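Local atomic coordinates of DUF1116 domain-containing protein (Enterococcus faecalis, PDB entry 3CLQ), a protein that is of unknown function but belongs to the AllG family, so it may act as a subunit of an oxamate carbamoyltransferase. Residues G294-L302 with A388-I397; T44-Y55 with A86-C96. All coordinates share one frame; numbering follows the deposited sequence.

Contact 1: G294-L302 with A388-I397; sequences GYTQEDAGL and AHKEPGIGMI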
# COMPACT_ATOMS: atom_id res chain seq x y z
N GLY B 294 0.42 -17.60 -24.48
CA GLY B 294 0.02 -17.44 -25.87
C GLY B 294 0.85 -16.40 -26.63
O GLY B 294 0.66 -16.21 -27.83
N TYR B 295 1.75 -15.73 -25.92
CA TYR B 295 2.68 -14.80 -26.54
C TYR B 295 4.13 -15.26 -26.41
O TYR B 295 4.47 -16.05 -25.53
CB TYR B 295 2.52 -13.42 -25.94
CG TYR B 295 1.32 -12.70 -26.46
CD1 TYR B 295 0.24 -12.41 -25.63
CD2 TYR B 295 1.25 -12.30 -27.78
CE1 TYR B 295 -0.87 -11.74 -26.12
CE2 TYR B 295 0.15 -11.64 -28.28
CZ TYR B 295 -0.91 -11.35 -27.44
OH TYR B 295 -1.99 -10.69 -27.97
N THR B 296 4.99 -14.76 -27.30
CA THR B 296 6.41 -15.09 -27.28
C THR B 296 7.26 -13.88 -27.65
O THR B 296 6.77 -12.93 -28.24
CB THR B 296 6.76 -16.26 -28.22
OG1 THR B 296 8.08 -16.07 -28.75
CG2 THR B 296 5.77 -16.36 -29.38
N GLN B 297 8.54 -13.96 -27.33
CA GLN B 297 9.44 -12.81 -27.42
C GLN B 297 9.62 -12.17 -28.82
O GLN B 297 9.95 -10.98 -28.92
CB GLN B 297 10.78 -13.19 -26.75
CG GLN B 297 12.02 -12.57 -27.31
CD GLN B 297 12.18 -11.11 -26.97
OE1 GLN B 297 13.17 -10.51 -27.34
NE2 GLN B 297 11.20 -10.53 -26.27
N GLU B 298 9.37 -12.91 -29.89
CA GLU B 298 9.47 -12.31 -31.23
C GLU B 298 8.23 -11.50 -31.56
O GLU B 298 8.14 -10.93 -32.64
CB GLU B 298 9.68 -13.35 -32.33
CG GLU B 298 11.07 -13.99 -32.37
CD GLU B 298 11.16 -15.20 -31.45
OE1 GLU B 298 11.30 -16.33 -31.97
OE2 GLU B 298 11.08 -15.01 -30.20
N ASP B 299 7.27 -11.47 -30.65
CA ASP B 299 6.12 -10.61 -30.86
C ASP B 299 6.46 -9.19 -30.41
O ASP B 299 5.84 -8.23 -30.88
CB ASP B 299 4.90 -11.14 -30.09
CG ASP B 299 4.48 -12.53 -30.52
OD1 ASP B 299 5.27 -13.48 -30.29
OD2 ASP B 299 3.37 -12.69 -31.08
N ALA B 300 7.45 -9.08 -29.53
CA ALA B 300 7.76 -7.84 -28.81
C ALA B 300 8.35 -6.73 -29.67
O ALA B 300 9.03 -6.98 -30.67
CB ALA B 300 8.70 -8.14 -27.67
N GLY B 301 8.08 -5.49 -29.27
CA GLY B 301 8.71 -4.33 -29.89
C GLY B 301 9.95 -3.95 -29.11
O GLY B 301 10.20 -4.48 -28.02
N LEU B 302 10.73 -3.02 -29.65
CA LEU B 302 11.85 -2.45 -28.92
C LEU B 302 11.38 -1.50 -27.79
O LEU B 302 10.35 -0.83 -27.90
CB LEU B 302 12.81 -1.72 -29.87
CG LEU B 302 13.30 -2.46 -31.12
CD1 LEU B 302 13.13 -1.60 -32.37
CD2 LEU B 302 14.73 -2.95 -31.00
N ALA B 388 5.95 -4.75 -24.95
CA ALA B 388 4.75 -4.36 -25.68
C ALA B 388 4.77 -4.98 -27.06
O ALA B 388 5.81 -5.03 -27.71
CB ALA B 388 4.68 -2.85 -25.79
N HIS B 389 3.61 -5.43 -27.54
CA HIS B 389 3.55 -6.01 -28.88
C HIS B 389 4.07 -5.06 -29.95
O HIS B 389 3.87 -3.85 -29.88
CB HIS B 389 2.12 -6.42 -29.20
CG HIS B 389 2.03 -7.48 -30.25
ND1 HIS B 389 1.68 -8.78 -29.96
CD2 HIS B 389 2.26 -7.44 -31.58
CE1 HIS B 389 1.69 -9.50 -31.07
NE2 HIS B 389 2.04 -8.71 -32.07
N LYS B 390 4.76 -5.60 -30.95
CA LYS B 390 5.31 -4.77 -32.02
C LYS B 390 4.20 -4.26 -32.94
O LYS B 390 4.40 -3.33 -33.70
CB LYS B 390 6.35 -5.54 -32.84
CG LYS B 390 5.75 -6.56 -33.79
CD LYS B 390 6.75 -7.63 -34.18
CE LYS B 390 6.06 -8.80 -34.87
NZ LYS B 390 7.02 -9.73 -35.55
N GLU B 391 3.04 -4.89 -32.85
CA GLU B 391 1.88 -4.47 -33.62
C GLU B 391 1.06 -3.43 -32.85
O GLU B 391 0.96 -3.51 -31.63
CB GLU B 391 1.01 -5.69 -33.95
CG GLU B 391 1.35 -6.34 -35.26
CD GLU B 391 0.60 -5.69 -36.41
OE1 GLU B 391 -0.65 -5.60 -36.35
OE2 GLU B 391 1.26 -5.26 -37.38
N PRO B 392 0.47 -2.45 -33.58
CA PRO B 392 -0.30 -1.37 -32.97
C PRO B 392 -1.48 -1.89 -32.17
O PRO B 392 -2.29 -2.66 -32.66
CB PRO B 392 -0.81 -0.57 -34.18
CG PRO B 392 0.14 -0.88 -35.25
CD PRO B 392 0.50 -2.32 -35.04
N GLY B 393 -1.57 -1.45 -30.93
CA GLY B 393 -2.78 -1.64 -30.15
C GLY B 393 -2.94 -2.95 -29.41
O GLY B 393 -3.82 -3.08 -28.57
N ILE B 394 -2.11 -3.94 -29.70
CA ILE B 394 -2.29 -5.22 -29.04
C ILE B 394 -1.96 -5.09 -27.55
O ILE B 394 -2.54 -5.76 -26.71
CB ILE B 394 -1.48 -6.31 -29.72
CG1 ILE B 394 -2.14 -6.67 -31.05
CG2 ILE B 394 -1.37 -7.52 -28.81
CD1 ILE B 394 -1.20 -7.12 -32.12
N GLY B 395 -1.02 -4.19 -27.24
CA GLY B 395 -0.71 -3.86 -25.86
C GLY B 395 0.31 -4.72 -25.14
O GLY B 395 1.05 -5.50 -25.77
N MSE B 396 0.35 -4.58 -23.82
CA MSE B 396 1.30 -5.30 -22.99
C MSE B 396 1.19 -6.81 -23.15
O MSE B 396 0.10 -7.38 -23.04
CB MSE B 396 1.08 -4.91 -21.53
CG MSE B 396 2.23 -5.28 -20.63
SE MSE B 396 1.75 -5.03 -18.75
CE MSE B 396 3.30 -5.89 -17.91
N ILE B 397 2.30 -7.47 -23.44
CA ILE B 397 2.27 -8.91 -23.57
C ILE B 397 3.37 -9.58 -22.72
O ILE B 397 3.86 -10.65 -23.07
CB ILE B 397 2.24 -9.42 -25.07
CG1 ILE B 397 3.61 -9.40 -25.76
CG2 ILE B 397 1.23 -8.63 -25.89
CD1 ILE B 397 4.39 -8.13 -25.56

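Contact 2: T44-Y55 with A86-C96; sequences TTILHAGPPITY and ARSGAITFSPC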
# COMPACT_ATOMS: atom_id res chain seq x y z
N THR B 44 -1.73 22.38 -33.48
CA THR B 44 -1.26 21.42 -34.47
C THR B 44 0.05 20.79 -33.99
O THR B 44 0.91 20.42 -34.79
CB THR B 44 -1.08 22.10 -35.86
OG1 THR B 44 0.05 22.98 -35.83
CG2 THR B 44 -2.32 22.89 -36.25
N THR B 45 0.20 20.68 -32.68
CA THR B 45 1.43 20.19 -32.11
C THR B 45 1.12 18.90 -31.40
O THR B 45 0.20 18.86 -30.59
CB THR B 45 1.97 21.16 -31.04
OG1 THR B 45 2.83 22.12 -31.64
CG2 THR B 45 2.77 20.42 -30.00
N ILE B 46 1.84 17.82 -31.69
CA ILE B 46 1.65 16.64 -30.85
C ILE B 46 2.94 15.98 -30.37
O ILE B 46 3.93 15.90 -31.11
CB ILE B 46 0.58 15.65 -31.37
CG1 ILE B 46 1.15 14.62 -32.31
CG2 ILE B 46 -0.60 16.36 -32.02
CD1 ILE B 46 0.05 13.78 -32.88
N LEU B 47 2.89 15.55 -29.11
CA LEU B 47 4.06 15.07 -28.38
C LEU B 47 4.05 13.56 -28.29
O LEU B 47 2.99 12.94 -28.23
CB LEU B 47 4.08 15.64 -26.96
CG LEU B 47 3.64 17.10 -26.87
CD1 LEU B 47 3.93 17.69 -25.51
CD2 LEU B 47 4.33 17.92 -27.96
N HIS B 48 5.25 13.00 -28.22
CA HIS B 48 5.46 11.56 -28.17
C HIS B 48 6.55 11.27 -27.13
O HIS B 48 7.24 12.18 -26.69
CB HIS B 48 5.92 11.08 -29.55
CG HIS B 48 7.15 11.79 -30.04
ND1 HIS B 48 8.43 11.37 -29.73
CD2 HIS B 48 7.29 12.90 -30.80
CE1 HIS B 48 9.31 12.19 -30.29
NE2 HIS B 48 8.65 13.13 -30.94
N ALA B 49 6.74 10.00 -26.77
CA ALA B 49 7.84 9.61 -25.90
C ALA B 49 9.20 9.53 -26.64
O ALA B 49 9.25 9.54 -27.87
CB ALA B 49 7.54 8.29 -25.21
N GLY B 50 10.30 9.44 -25.87
CA GLY B 50 11.65 9.22 -26.42
C GLY B 50 12.25 10.46 -27.07
O GLY B 50 11.67 11.53 -26.99
N PRO B 51 13.43 10.32 -27.70
CA PRO B 51 14.15 11.42 -28.33
C PRO B 51 13.61 11.78 -29.71
O PRO B 51 12.83 11.02 -30.27
CB PRO B 51 15.56 10.85 -28.46
CG PRO B 51 15.31 9.43 -28.72
CD PRO B 51 14.16 9.06 -27.81
N PRO B 52 14.02 12.94 -30.26
CA PRO B 52 13.41 13.45 -31.49
C PRO B 52 13.36 12.39 -32.58
O PRO B 52 14.30 11.59 -32.72
CB PRO B 52 14.32 14.61 -31.89
CG PRO B 52 14.89 15.08 -30.62
CD PRO B 52 15.08 13.84 -29.77
N ILE B 53 12.26 12.37 -33.31
CA ILE B 53 12.03 11.36 -34.35
C ILE B 53 10.93 11.83 -35.31
O ILE B 53 9.83 12.15 -34.89
CB ILE B 53 11.65 10.00 -33.73
CG1 ILE B 53 11.57 8.90 -34.80
CG2 ILE B 53 10.33 10.10 -32.98
CD1 ILE B 53 11.81 7.53 -34.27
N THR B 54 11.24 11.88 -36.59
CA THR B 54 10.20 12.22 -37.55
C THR B 54 9.10 11.16 -37.52
O THR B 54 9.29 10.08 -36.97
CB THR B 54 10.76 12.35 -38.96
OG1 THR B 54 11.45 11.15 -39.29
CG2 THR B 54 11.72 13.51 -39.03
N TYR B 55 7.96 11.49 -38.12
CA TYR B 55 6.82 10.59 -38.12
C TYR B 55 7.12 9.38 -38.98
O TYR B 55 6.89 8.25 -38.55
CB TYR B 55 5.56 11.31 -38.61
CG TYR B 55 4.39 10.39 -38.83
CD1 TYR B 55 3.63 9.94 -37.77
CD2 TYR B 55 4.03 9.97 -40.12
CE1 TYR B 55 2.54 9.10 -37.96
CE2 TYR B 55 2.94 9.13 -40.33
CZ TYR B 55 2.20 8.70 -39.24
OH TYR B 55 1.11 7.86 -39.42
N ALA B 86 -0.64 13.43 -40.90
CA ALA B 86 0.64 13.38 -40.19
C ALA B 86 1.84 13.51 -41.15
O ALA B 86 2.81 14.22 -40.85
CB ALA B 86 0.75 12.10 -39.35
N ARG B 87 1.73 12.84 -42.30
CA ARG B 87 2.78 12.85 -43.34
C ARG B 87 2.92 14.19 -44.08
O ARG B 87 3.97 14.45 -44.68
CB ARG B 87 2.55 11.72 -44.35
CG ARG B 87 2.85 10.34 -43.83
CD ARG B 87 2.58 9.28 -44.87
NE ARG B 87 3.54 8.18 -44.75
CZ ARG B 87 3.46 7.22 -43.83
NH1 ARG B 87 2.47 7.20 -42.95
NH2 ARG B 87 4.38 6.27 -43.78
N SER B 88 1.86 15.01 -44.06
CA SER B 88 1.91 16.34 -44.67
C SER B 88 2.60 17.29 -43.70
O SER B 88 2.66 17.01 -42.50
CB SER B 88 0.50 16.86 -44.95
OG SER B 88 -0.20 17.03 -43.73
N GLY B 89 3.11 18.41 -44.20
CA GLY B 89 3.91 19.30 -43.36
C GLY B 89 3.22 20.03 -42.18
O GLY B 89 3.85 20.89 -41.51
N ALA B 90 1.95 19.70 -41.93
CA ALA B 90 1.10 20.50 -41.02
C ALA B 90 1.13 20.10 -39.53
O ALA B 90 0.21 20.46 -38.79
CB ALA B 90 -0.35 20.51 -41.53
N ILE B 91 2.14 19.37 -39.09
CA ILE B 91 2.21 19.03 -37.66
C ILE B 91 3.64 19.09 -37.11
O ILE B 91 4.59 18.67 -37.76
CB ILE B 91 1.61 17.64 -37.39
CG1 ILE B 91 0.14 17.61 -37.84
CG2 ILE B 91 1.74 17.30 -35.93
CD1 ILE B 91 -0.48 16.24 -37.60
N THR B 92 3.78 19.65 -35.91
CA THR B 92 5.06 19.68 -35.23
C THR B 92 5.12 18.51 -34.24
O THR B 92 4.36 18.45 -33.27
CB THR B 92 5.28 21.03 -34.48
OG1 THR B 92 5.29 22.11 -35.41
CG2 THR B 92 6.60 21.02 -33.70
N PHE B 93 6.00 17.56 -34.52
CA PHE B 93 6.19 16.41 -33.66
C PHE B 93 7.40 16.67 -32.84
O PHE B 93 8.51 16.78 -33.37
CB PHE B 93 6.41 15.15 -34.47
CG PHE B 93 5.20 14.71 -35.23
CD1 PHE B 93 4.26 13.88 -34.64
CD2 PHE B 93 5.00 15.15 -36.55
CE1 PHE B 93 3.14 13.48 -35.35
CE2 PHE B 93 3.88 14.76 -37.26
CZ PHE B 93 2.95 13.92 -36.67
N SER B 94 7.22 16.78 -31.53
CA SER B 94 8.38 16.90 -30.70
C SER B 94 8.17 16.17 -29.41
O SER B 94 7.02 15.96 -29.00
CB SER B 94 8.78 18.38 -30.50
OG SER B 94 7.83 19.09 -29.75
N PRO B 95 9.27 15.74 -28.78
CA PRO B 95 9.27 14.94 -27.55
C PRO B 95 8.66 15.66 -26.35
O PRO B 95 8.80 16.88 -26.19
CB PRO B 95 10.76 14.68 -27.29
CG PRO B 95 11.44 14.90 -28.59
CD PRO B 95 10.64 15.98 -29.28
N CYS B 96 8.00 14.89 -25.49
CA CYS B 96 7.56 15.39 -24.22
C CYS B 96 8.70 16.06 -23.49
O CYS B 96 8.52 17.08 -22.82
CB CYS B 96 7.05 14.26 -23.36
SG CYS B 96 5.62 13.47 -24.04

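Contact 1: G294-L302 with A388-I397
Tyr295 lies against Ile397, and this pair forms the tight end of the contact. Ile397 CG2 sits over the face of the phenol, 3.7 Å from the centroid of the Tyr295 ring and 9° off the ring normal. Ile397 CB closes on the same ring at CD1. With CG of Tyr295 beside its own backbone N and anti to the carbonyl carbon (chi1 -77°), the ring reaches across to 388-397. Tyr295 CE2 meets the imidazole edge, 3.7 Å from His389 ND1. The two ring planes stand at 76°, and the rings meet obliquely. The imidazole itself is sandwiched: Ile394 CD1 covers the centre of one face, and Asp299 O lies over the opposite face, toward the rim. Ile394 forms the exposed border of this cluster, its CG2 3.3 Å from Tyr295 OH. Asp299 CB also packs off-centre against the His389 ring. Thr296 N makes a long, bent bond to Asp299 OD1, meeting it from above the carboxylate plane.

The backbones join next to this cluster. Lys390 N donates to Asp299 O and Gly301 N to Ala388 O, both at 2.8 Å. They bracket the single bridge between Ala300 and His389.

The solvent side is looser. Lys390 runs extended past CG, its CB, CG and CD passing close to Asp299 O. Lys390 NZ makes only a weak bond, 3.3 Å long, to Glu298 O; both residues are exposed.

Residues 388-397 form the connection of a beta hairpin between strands 383-388 and 396-402. His389 N bonds Gly395 O across its neck. A type II turn from Glu391 to Ile394, with Pro392-Gly393 at its corner, makes the bend. Loop 294-302 docks along one side of this hairpin connection.

Contact 2: T44-Y55 with A86-C96
Strands 45-48 and 92-95 run parallel, their axes 4.9 Å apart at closest and 32° from alignment, with Thr92 N bonded to Thr44 O and Ile46 N to Thr92 O. The next bond, Ser94 N to Ile46 O, is weak. Beyond it Cys96 N bonds His48 O at 3.1 Å.

Ile46 and Phe93 lie side by side on one face of the pair, Ile46 CG1 3.8 Å from Phe93 CE1. Tyr55 CB lies over one face of the Phe93 ring and Ile91 CG2 over the other, each offset toward the rim. CG of Tyr55 is anti to the backbone N (chi1 171°), which carries its ring to helix 79-87. There Ala86 CB rests 3.6 Å from the Tyr55 ring centroid, over its centre. Arg87 NH1 comes to the ring edge, 3.3 Å from Tyr55 CE2, with the guanidinium plane nearly perpendicular to the ring.

His48 turns back over strand 92-95, and Pro95 CA packs on its face. A 2.7 Å bond from His48 ND1 to Ala49 O fixes this ring's rotation.

Helices 60-73 and 79-87 join the two parallel strands in a beta-alpha-beta crossover. Ile46 meets Val66 and Ile91 meets Leu70, so the face carrying Ile46 and Phe93 is largely apolar. The polar ends gather beyond it: Asp83 OD1 is hydrogen-bonded to Tyr55 OH and salt-bridged to Arg87 NH1, and Gln67 NE2 also bonds the Tyr55 hydroxyl.

How the contacts relate
From the N terminus, contact 2 comes first. It closes a loop of 30 residues between its segments, mostly the helices 60-73 and 79-87. Contact 1 opens about 200 residues later and closes a longer loop of 85 residues, which holds both helix and strand. The two are in series and neither nest nor cross. They do not touch: their nearest atoms are about 9 Å apart. Strand 257-263 relates them. Pro51 and Ile53 of contact 2 pack on it, and it shares a sheet with strands 280-283 and 304-305, between which loop 294-302 lies. Contact 1 then ties that connection to the hairpin of strands 383-388 and 396-402, which precedes the last helix.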